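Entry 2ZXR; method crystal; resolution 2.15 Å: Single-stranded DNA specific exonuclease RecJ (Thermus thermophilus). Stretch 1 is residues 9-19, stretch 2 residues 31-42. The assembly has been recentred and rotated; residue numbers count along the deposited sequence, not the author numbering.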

# COMPACT_ATOMS: atom_id res chain seq x y z
N VAL A 9 7.75 2.28 -13.50
CA VAL A 9 6.61 1.66 -14.16
C VAL A 9 6.71 0.16 -14.00
O VAL A 9 7.73 -0.45 -14.37
CB VAL A 9 6.59 2.00 -15.66
CG1 VAL A 9 5.38 1.36 -16.31
CG2 VAL A 9 6.53 3.50 -15.86
N LEU A 10 5.68 -0.46 -13.45
CA LEU A 10 5.69 -1.90 -13.27
C LEU A 10 5.89 -2.62 -14.62
O LEU A 10 5.37 -2.20 -15.66
CB LEU A 10 4.39 -2.37 -12.60
CG LEU A 10 4.01 -1.70 -11.26
CD1 LEU A 10 2.96 -2.58 -10.54
CD2 LEU A 10 5.24 -1.52 -10.38
N SER A 11 6.62 -3.72 -14.59
CA SER A 11 6.94 -4.49 -15.78
C SER A 11 5.72 -5.10 -16.46
O SER A 11 4.71 -5.37 -15.81
CB SER A 11 7.88 -5.63 -15.39
OG SER A 11 7.15 -6.58 -14.62
N LEU A 12 5.81 -5.34 -17.77
CA LEU A 12 4.70 -5.99 -18.45
C LEU A 12 4.90 -7.48 -18.23
O LEU A 12 6.04 -8.00 -18.31
CB LEU A 12 4.67 -5.69 -19.96
CG LEU A 12 4.53 -4.22 -20.37
CD1 LEU A 12 4.41 -4.11 -21.89
CD2 LEU A 12 3.33 -3.60 -19.69
N PRO A 13 3.82 -8.20 -17.91
CA PRO A 13 3.99 -9.64 -17.70
C PRO A 13 4.05 -10.36 -19.04
O PRO A 13 3.81 -9.76 -20.09
CB PRO A 13 2.73 -10.02 -16.91
CG PRO A 13 1.69 -9.12 -17.51
CD PRO A 13 2.42 -7.78 -17.68
N PRO A 14 4.41 -11.66 -19.01
CA PRO A 14 4.46 -12.38 -20.29
C PRO A 14 3.02 -12.48 -20.83
O PRO A 14 2.07 -12.79 -20.10
CB PRO A 14 5.07 -13.74 -19.93
CG PRO A 14 5.06 -13.79 -18.39
CD PRO A 14 5.18 -12.35 -17.97
N LEU A 15 2.87 -12.20 -22.12
CA LEU A 15 1.55 -12.21 -22.73
C LEU A 15 0.64 -13.41 -22.45
O LEU A 15 -0.54 -13.23 -22.16
CB LEU A 15 1.67 -12.00 -24.23
CG LEU A 15 1.98 -10.58 -24.67
CD1 LEU A 15 1.05 -10.25 -25.84
CD2 LEU A 15 1.77 -9.58 -23.55
N ALA A 16 1.17 -14.63 -22.56
CA ALA A 16 0.32 -15.79 -22.31
C ALA A 16 -0.23 -15.78 -20.87
O ALA A 16 -1.36 -16.21 -20.65
CB ALA A 16 1.07 -17.09 -22.58
N GLN A 17 0.56 -15.31 -19.90
CA GLN A 17 0.06 -15.25 -18.53
C GLN A 17 -0.88 -14.05 -18.36
O GLN A 17 -1.87 -14.12 -17.64
CB GLN A 17 1.21 -15.13 -17.52
CG GLN A 17 2.30 -16.18 -17.62
CD GLN A 17 3.33 -16.05 -16.50
OE1 GLN A 17 4.51 -16.40 -16.67
NE2 GLN A 17 2.89 -15.55 -15.35
N TRP A 18 -0.59 -12.95 -19.05
CA TRP A 18 -1.45 -11.76 -18.96
C TRP A 18 -2.84 -12.18 -19.42
O TRP A 18 -3.86 -11.87 -18.80
CB TRP A 18 -0.90 -10.67 -19.88
CG TRP A 18 -1.27 -9.25 -19.57
CD1 TRP A 18 -2.35 -8.79 -18.84
CD2 TRP A 18 -0.60 -8.08 -20.07
NE1 TRP A 18 -2.38 -7.41 -18.87
CE2 TRP A 18 -1.33 -6.95 -19.61
CE3 TRP A 18 0.54 -7.89 -20.86
CZ2 TRP A 18 -0.95 -5.65 -19.93
CZ3 TRP A 18 0.91 -6.58 -21.17
CH2 TRP A 18 0.17 -5.48 -20.70
N ARG A 19 -2.86 -12.90 -20.54
CA ARG A 19 -4.09 -13.39 -21.13
C ARG A 19 -4.82 -14.37 -20.21
O ARG A 19 -6.05 -14.32 -20.11
CB ARG A 19 -3.78 -14.05 -22.48
CG ARG A 19 -3.72 -13.05 -23.62
CD ARG A 19 -2.83 -13.52 -24.76
NE ARG A 19 -3.05 -12.74 -25.98
CZ ARG A 19 -2.28 -12.82 -27.07
NH1 ARG A 19 -1.23 -13.64 -27.07
NH2 ARG A 19 -2.57 -12.10 -28.15
N ALA A 31 -6.48 -4.00 -15.18
CA ALA A 31 -6.73 -4.69 -13.93
C ALA A 31 -5.96 -6.01 -13.88
O ALA A 31 -5.39 -6.38 -12.84
CB ALA A 31 -8.23 -4.93 -13.77
N ALA A 32 -5.91 -6.73 -15.00
CA ALA A 32 -5.18 -8.00 -15.03
C ALA A 32 -3.70 -7.76 -14.71
O ALA A 32 -3.05 -8.60 -14.13
CB ALA A 32 -5.32 -8.68 -16.39
N LEU A 33 -3.18 -6.61 -15.12
CA LEU A 33 -1.79 -6.28 -14.84
C LEU A 33 -1.61 -6.23 -13.31
O LEU A 33 -0.65 -6.80 -12.76
CB LEU A 33 -1.47 -4.90 -15.43
CG LEU A 33 -0.43 -4.79 -16.54
CD1 LEU A 33 -0.60 -3.46 -17.29
CD2 LEU A 33 0.95 -4.88 -15.92
N ALA A 34 -2.54 -5.55 -12.64
CA ALA A 34 -2.52 -5.42 -11.17
C ALA A 34 -2.63 -6.79 -10.50
O ALA A 34 -1.82 -7.15 -9.63
CB ALA A 34 -3.65 -4.51 -10.72
N TYR A 35 -3.62 -7.57 -10.91
CA TYR A 35 -3.78 -8.91 -10.34
C TYR A 35 -2.52 -9.75 -10.56
O TYR A 35 -2.03 -10.40 -9.62
CB TYR A 35 -4.99 -9.62 -10.94
CG TYR A 35 -6.29 -8.95 -10.60
CD1 TYR A 35 -6.66 -8.76 -9.27
CD2 TYR A 35 -7.13 -8.47 -11.59
CE1 TYR A 35 -7.85 -8.10 -8.95
CE2 TYR A 35 -8.30 -7.81 -11.29
CZ TYR A 35 -8.66 -7.63 -9.98
OH TYR A 35 -9.82 -6.95 -9.68
N TRP A 36 -1.96 -9.72 -11.78
CA TRP A 36 -0.76 -10.51 -12.04
C TRP A 36 0.36 -10.14 -11.06
O TRP A 36 1.03 -11.02 -10.50
CB TRP A 36 -0.26 -10.32 -13.47
CG TRP A 36 0.91 -11.23 -13.81
CD1 TRP A 36 0.84 -12.54 -14.21
CD2 TRP A 36 2.30 -10.90 -13.77
NE1 TRP A 36 2.10 -13.04 -14.43
CE2 TRP A 36 3.02 -12.06 -14.16
CE3 TRP A 36 3.01 -9.74 -13.44
CZ2 TRP A 36 4.42 -12.09 -14.23
CZ3 TRP A 36 4.41 -9.77 -13.51
CH2 TRP A 36 5.10 -10.94 -13.91
N HIS A 37 0.56 -8.84 -10.84
CA HIS A 37 1.58 -8.36 -9.93
C HIS A 37 1.33 -8.71 -8.46
O HIS A 37 2.28 -8.93 -7.72
CB HIS A 37 1.73 -6.84 -10.04
CG HIS A 37 2.57 -6.40 -11.20
ND1 HIS A 37 3.87 -6.85 -11.39
CD2 HIS A 37 2.31 -5.58 -12.25
CE1 HIS A 37 4.36 -6.32 -12.50
NE2 HIS A 37 3.43 -5.55 -13.04
N ARG A 38 0.07 -8.74 -8.05
CA ARG A 38 -0.29 -9.02 -6.67
C ARG A 38 -0.44 -10.51 -6.46
O ARG A 38 -0.84 -10.95 -5.39
CB ARG A 38 -1.63 -8.36 -6.30
CG ARG A 38 -1.83 -6.92 -6.75
CD ARG A 38 -1.32 -5.93 -5.74
NE ARG A 38 -1.24 -4.57 -6.28
CZ ARG A 38 -2.10 -3.60 -6.02
NH1 ARG A 38 -3.14 -3.81 -5.22
NH2 ARG A 38 -1.90 -2.39 -6.54
N GLY A 39 -0.14 -11.28 -7.50
CA GLY A 39 -0.24 -12.72 -7.40
C GLY A 39 -1.63 -13.31 -7.53
O GLY A 39 -1.82 -14.49 -7.22
N PHE A 40 -2.62 -12.53 -7.97
CA PHE A 40 -3.96 -13.07 -8.15
C PHE A 40 -4.06 -13.72 -9.53
O PHE A 40 -4.02 -13.02 -10.55
CB PHE A 40 -5.02 -11.97 -8.01
CG PHE A 40 -5.09 -11.37 -6.63
CD1 PHE A 40 -4.27 -10.31 -6.28
CD2 PHE A 40 -5.97 -11.87 -5.68
CE1 PHE A 40 -4.32 -9.76 -5.00
CE2 PHE A 40 -6.03 -11.33 -4.40
CZ PHE A 40 -5.20 -10.27 -4.06
N ARG A 41 -4.19 -15.04 -9.58
CA ARG A 41 -4.26 -15.76 -10.84
C ARG A 41 -5.61 -16.40 -11.16
O ARG A 41 -6.07 -16.31 -12.30
CB ARG A 41 -3.16 -16.83 -10.89
CG ARG A 41 -1.76 -16.29 -10.63
CD ARG A 41 -1.48 -15.01 -11.42
NE ARG A 41 -0.21 -14.39 -11.06
CZ ARG A 41 0.98 -14.82 -11.46
NH1 ARG A 41 2.09 -14.19 -11.07
NH2 ARG A 41 1.08 -15.89 -12.24
N ARG A 42 -6.23 -17.04 -10.18
CA ARG A 42 -7.53 -17.69 -10.37
C ARG A 42 -8.59 -16.95 -9.56
O ARG A 42 -8.25 -16.16 -8.69
CB ARG A 42 -7.46 -19.15 -9.92
CG ARG A 42 -6.24 -19.89 -10.45
CD ARG A 42 -6.25 -21.33 -10.02
NE ARG A 42 -6.25 -21.48 -8.56
CZ ARG A 42 -5.26 -21.10 -7.76
NH1 ARG A 42 -4.17 -20.53 -8.26
NH2 ARG A 42 -5.36 -21.30 -6.45

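A proline presses its CB onto the face of a tryptophan at the centre of this contact: CB of Pro13 sits 3.4 Å from the centroid of the six-membered ring of Trp36, only 14° off the ring normal, a CH-pi contact made almost straight down onto the indole face. The closest atoms of the pair are Pro13 CB and Trp36 CD2, 3.3 Å apart. Both residues suit the arrangement: the rigid pyrrolidine ring offers a compact, slightly polarised C-H surface, and the indole a broad, electron-rich one. Trp36, with chi1 in the t well and chi2 at 83°, points its CA-to-CB bond toward stretch 1 and has more of its area covered by the other stretch than any other residue here.

Around this pair the contact is mainly apolar, and the two stretches together bury 530 Å². Pro13 also meets Leu33, CD to CD2 at 3.7 Å, while Pro14, at the N-cap position before helix 15-19, places its CD 3.8 Å from Trp36 CZ2. The other methyl of Leu33 turns to a different partner: its CD1 lies 3.4 Å from Trp18 CZ2. The branched end of Leu33 thus bridges the proline of the loop and the tryptophan of the helix, although its CA-to-CB bond points sideways and its chi1, at -117°, falls between wells. Ala32 CB approaches the edge of the Trp18 ring, 3.9 Å from CD1. Trp18 and Ala32 also mark the closest backbone approach, with their CA atoms 6.6 Å apart, and the single methyl of the alanine fits in this narrow space. The helices themselves run at 104° to each other, with axes no closer than 10.2 Å, so side chains and the loop ahead of the first helix fill the gap.

At the loop end, His37 combines a polar edge with an apolar face. Its NE2 donates a weak hydrogen bond to the backbone carbonyl of Ser11, with NE2 and O 3.1 Å apart and an N-H...O angle of 133°; the carbonyl lies near the ring plane. Over one face of the same imidazole, Leu10 CD1 makes a CH-pi contact, 3.9 Å from the ring centroid. Leu10 CB is nearer still to a ring atom, at 3.4 Å from His37 NE2. The Ser11 side chain adds a contact of 3.5 Å between its OG and His37 CE1.

On the far side of Trp36 from His37's contacts, Gln17 reaches the indole edge from the first turn of its helix. Its modelled NE2 lies 2.8 Å from Trp36 NE1, but the orientation of the amide is uncertain. Arg41, in the loop after helix 31-37, folds its side chain back toward that helix, where NH1 of Arg41 makes a weak hydrogen bond to Trp36 O at 3.4 Å. Between them, Gly39 closes the helix in a Schellman motif; its positive phi suits glycine, since a CB there would be jammed against the preceding carbonyl oxygen.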